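PDB 5IYS: phytoene synthase from Enterococcus hirae, which probably joins two isoprenoid diphosphates head to head, as squalene and phytoene synthases do, and binds two farnesyl thiodiphosphate molecules with magnesium. Local coordinates for residues Tyr49-Arg54 against Phe107-Gly112. Sequence-based numbering, arbitrary orientation.
Sequences YAFCRR and FDMLTG. With FPS (S-[(2E,6E)-3,7,11-trimethyldodeca-2,6,10-trienyl] trihydrogen thiodiphosphate), chain H; FPS (S-[(2E,6E)-3,7,11-trimethyldodeca-2,6,10-trienyl] trihydrogen thiodiphosphate), chain G.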
loop_
_atom_site.group_PDB
_atom_site.type_symbol
_atom_site.label_atom_id
_atom_site.label_comp_id
_atom_site.label_asym_id
_atom_site.label_seq_id
_atom_site.Cartn_x
_atom_site.Cartn_y
_atom_site.Cartn_z
ATOM N N TYR A 49 0.216 -5.227 -8.349
ATOM C CA TYR A 49 0.210 -3.766 -8.335
ATOM C C TYR A 49 -0.774 -3.200 -9.367
ATOM O O TYR A 49 -1.579 -2.305 -9.060
ATOM C CB TYR A 49 1.606 -3.211 -8.652
ATOM C CG TYR A 49 1.640 -1.701 -8.570
ATOM C CD1 TYR A 49 1.272 -0.918 -9.673
ATOM C CD2 TYR A 49 1.823 -1.071 -7.342
ATOM C CE1 TYR A 49 1.145 0.470 -9.535
ATOM C CE2 TYR A 49 1.721 0.301 -7.208
ATOM C CZ TYR A 49 1.376 1.061 -8.314
ATOM O OH TYR A 49 1.244 2.434 -8.186
ATOM N N ALA A 50 -0.691 -3.727 -10.585
ATOM C CA ALA A 50 -1.594 -3.319 -11.669
ATOM C C ALA A 50 -3.074 -3.465 -11.299
ATOM O O ALA A 50 -3.900 -2.640 -11.685
ATOM C CB ALA A 50 -1.282 -4.120 -12.945
ATOM N N PHE A 51 -3.446 -4.607 -10.746
ATOM C CA PHE A 51 -4.824 -4.811 -10.314
ATOM C C PHE A 51 -5.204 -3.748 -9.283
ATOM O O PHE A 51 -6.228 -3.067 -9.443
ATOM C CB PHE A 51 -5.019 -6.212 -9.743
ATOM C CG PHE A 51 -6.314 -6.372 -8.984
ATOM C CD1 PHE A 51 -6.388 -5.988 -7.649
ATOM C CD2 PHE A 51 -7.459 -6.843 -9.623
ATOM C CE1 PHE A 51 -7.585 -6.131 -6.922
ATOM C CE2 PHE A 51 -8.669 -7.002 -8.910
ATOM C CZ PHE A 51 -8.729 -6.598 -7.572
ATOM N N CYS A 52 -4.341 -3.537 -8.288
ATOM C CA CYS A 52 -4.643 -2.534 -7.249
ATOM C C CYS A 52 -4.771 -1.112 -7.819
ATOM O O CYS A 52 -5.640 -0.315 -7.423
ATOM C CB CYS A 52 -3.561 -2.558 -6.173
ATOM S SG CYS A 52 -3.549 -4.092 -5.201
ATOM N N ARG A 53 -3.764 -0.727 -8.590
ATOM C CA ARG A 53 -3.721 0.620 -9.189
ATOM C C ARG A 53 -4.967 0.876 -10.030
ATOM O O ARG A 53 -5.555 1.964 -9.962
ATOM C CB ARG A 53 -2.446 0.768 -10.037
ATOM C CG ARG A 53 -2.109 2.158 -10.605
ATOM C CD ARG A 53 -2.533 3.367 -9.761
ATOM N NE ARG A 53 -1.676 3.616 -8.603
ATOM C CZ ARG A 53 -1.968 4.452 -7.612
ATOM N NH1 ARG A 53 -3.120 5.123 -7.595
ATOM N NH2 ARG A 53 -1.096 4.624 -6.630
ATOM N N ARG A 54 -5.427 -0.142 -10.751
ATOM C CA ARG A 54 -6.624 0.024 -11.593
ATOM C C ARG A 54 -7.877 0.241 -10.754
ATOM O O ARG A 54 -8.628 1.204 -10.983
ATOM C CB ARG A 54 -6.818 -1.155 -12.563
ATOM C CG ARG A 54 -8.176 -1.109 -13.259
ATOM C CD ARG A 54 -8.437 -2.321 -14.167
ATOM N NE ARG A 54 -7.450 -2.425 -15.234
ATOM C CZ ARG A 54 -7.355 -3.461 -16.063
ATOM N NH1 ARG A 54 -8.247 -4.452 -16.024
ATOM N NH2 ARG A 54 -6.397 -3.461 -16.975
ATOM N N PHE A 107 -10.972 -9.311 -3.317
ATOM C CA PHE A 107 -12.360 -8.905 -3.128
ATOM C C PHE A 107 -12.402 -7.807 -2.052
ATOM O O PHE A 107 -13.083 -6.801 -2.202
ATOM C CB PHE A 107 -13.160 -10.135 -2.657
ATOM C CG PHE A 107 -13.658 -11.017 -3.764
ATOM C CD1 PHE A 107 -14.666 -10.576 -4.625
ATOM C CD2 PHE A 107 -13.172 -12.305 -3.910
ATOM C CE1 PHE A 107 -15.149 -11.407 -5.640
ATOM C CE2 PHE A 107 -13.706 -13.172 -4.857
ATOM C CZ PHE A 107 -14.662 -12.709 -5.753
ATOM N N ASP A 108 -11.650 -7.998 -0.971
ATOM C CA ASP A 108 -11.536 -6.989 0.083
ATOM C C ASP A 108 -11.083 -5.614 -0.437
ATOM O O ASP A 108 -11.573 -4.592 0.025
ATOM C CB ASP A 108 -10.622 -7.476 1.232
ATOM C CG ASP A 108 -11.232 -8.618 2.040
ATOM O OD1 ASP A 108 -12.471 -8.799 1.941
ATOM O OD2 ASP A 108 -10.504 -9.308 2.818
ATOM N N MET A 109 -10.043 -5.572 -1.267
ATOM C CA MET A 109 -9.633 -4.337 -1.927
ATOM C C MET A 109 -10.795 -3.641 -2.664
ATOM O O MET A 109 -10.981 -2.434 -2.519
ATOM C CB MET A 109 -8.461 -4.626 -2.888
ATOM C CG MET A 109 -8.004 -3.464 -3.805
ATOM S SD MET A 109 -7.505 -2.010 -2.868
ATOM C CE MET A 109 -5.798 -2.373 -2.415
ATOM N N LEU A 110 -11.563 -4.378 -3.461
ATOM C CA LEU A 110 -12.636 -3.720 -4.221
ATOM C C LEU A 110 -13.676 -3.176 -3.229
ATOM O O LEU A 110 -14.292 -2.155 -3.472
ATOM C CB LEU A 110 -13.296 -4.705 -5.180
ATOM C CG LEU A 110 -12.273 -5.273 -6.177
ATOM C CD1 LEU A 110 -12.992 -6.003 -7.306
ATOM C CD2 LEU A 110 -11.425 -4.140 -6.735
ATOM N N THR A 111 -13.894 -3.881 -2.121
ATOM C CA THR A 111 -14.913 -3.470 -1.147
ATOM C C THR A 111 -14.461 -2.192 -0.458
ATOM O O THR A 111 -15.263 -1.279 -0.212
ATOM C CB THR A 111 -15.049 -4.552 -0.049
ATOM O OG1 THR A 111 -15.580 -5.740 -0.637
ATOM C CG2 THR A 111 -15.946 -4.078 1.090
ATOM N N GLY A 112 -13.156 -2.098 -0.193
ATOM C CA GLY A 112 -12.614 -0.890 0.392
ATOM C C GLY A 112 -12.683 0.271 -0.585
ATOM O O GLY A 112 -13.057 1.393 -0.217
HETATM C C1 FPS H . -2.671 4.278 -2.446
HETATM S S1 FPS H . -3.349 5.104 -1.041
HETATM C C2 FPS H . -3.664 3.263 -2.957
HETATM C C3 FPS H . -3.991 2.121 -2.326
HETATM C C4 FPS H . -3.477 1.749 -0.960
HETATM C C5 FPS H . -4.968 1.195 -3.015
HETATM C C6 FPS H . -4.315 0.451 -4.179
HETATM C C7 FPS H . -2.977 -0.136 -3.765
HETATM C C8 FPS H . -1.885 0.008 -4.531
HETATM C C10 FPS H . -0.592 -0.562 -3.997
HETATM C C9 FPS H . -1.928 0.791 -5.816
HETATM C C11 FPS H . -0.332 -1.980 -4.455
HETATM C C12 FPS H . 1.153 -2.163 -4.171
HETATM C C13 FPS H . 1.827 -3.308 -4.379
HETATM C C14 FPS H . 1.194 -4.550 -4.929
HETATM C C15 FPS H . 3.282 -3.344 -4.030
HETATM P PA FPS H . -4.185 6.714 -1.978
HETATM O O1A FPS H . -5.213 6.244 -2.939
HETATM O O2A FPS H . -4.885 7.644 -0.866
HETATM O O3A FPS H . -2.969 7.631 -2.531
HETATM P PB FPS H . -2.532 7.888 -4.042
HETATM O O1B FPS H . -2.753 9.360 -4.264
HETATM O O2B FPS H . -3.337 7.104 -5.055
HETATM O O3B FPS H . -1.074 7.491 -4.139
HETATM C C1 FPS G . 0.872 3.238 -1.771
HETATM S S1 FPS G . 0.585 2.811 -3.447
HETATM C C2 FPS G . 0.645 1.919 -1.054
HETATM C C3 FPS G . 0.096 1.801 0.167
HETATM C C4 FPS G . -0.316 3.015 0.945
HETATM C C5 FPS G . -0.095 0.442 0.814
HETATM C C6 FPS G . 0.359 -0.747 -0.032
HETATM C C7 FPS G . 0.474 -1.961 0.869
HETATM C C8 FPS G . 1.435 -2.887 0.705
HETATM C C10 FPS G . 1.371 -4.116 1.587
HETATM C C9 FPS G . 2.510 -2.785 -0.350
HETATM C C11 FPS G . 2.701 -4.269 2.331
HETATM C C12 FPS G . 2.748 -5.587 3.087
HETATM C C13 FPS G . 3.285 -6.731 2.607
HETATM C C14 FPS G . 3.303 -7.969 3.467
HETATM C C15 FPS G . 3.906 -6.810 1.236
HETATM P PA FPS G . 1.432 4.182 -4.737
HETATM O O1A FPS G . 1.757 3.571 -6.028
HETATM O O2A FPS G . 0.177 5.167 -5.003
HETATM O O3A FPS G . 2.584 5.098 -4.118
HETATM P PB FPS G . 2.086 6.449 -3.365
HETATM O O1B FPS G . 2.128 7.624 -4.303
HETATM O O2B FPS G . 3.003 6.529 -2.168
HETATM O O3B FPS G . 0.662 6.375 -2.859
#
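Helices 39-60 and 104-116 run nearly parallel here, the axes of 49-54 and 107-112 inclined by 20° and 10.7 Å apart at closest approach, with C52 level with M109. Apolar side chains alone meet across this gap. M109 leaves its backbone toward the other helix and lies alongside F51, the two pointing opposite ways, its CG 4.1 Å from F51 CE1. Bends at its second and third torsions carry the M109 methyl on to C52, CE lying 4.0 Å from SG. The F51 ring, reaching across with CG anti to the backbone N (chi1 166°), puts CZ 3.7 Å from L110 CD2; F106 meets this ring edge-to-face. In the all-helical squalene/phytoene synthase fold C52 and M109 form part of the wall of the prenyl pocket, while F51 and L110 pack toward helices 87-98 and 65-80. The farnesyl chain of the chain H ligand lies against this wall, its C6 3.6 Å from M109 CE and its C7 3.5 Å from C52 CB. On the pocket side of helix 39-60, Y49 and R53 face the diphosphates. R53 NE donates to Y49 OH almost in the guanidinium plane, a nearly straight bond (167°) that helps hold both groups in place. R53 NH1 bonds O2B of the chain H ligand at 3.2 Å and also pairs with D57, while O1A of the chain G ligand lies near the Y49 ring plane, in a modelled bond from OH so short that its length is doubtful. One and two turns further along, D56 and D60 bind magnesium.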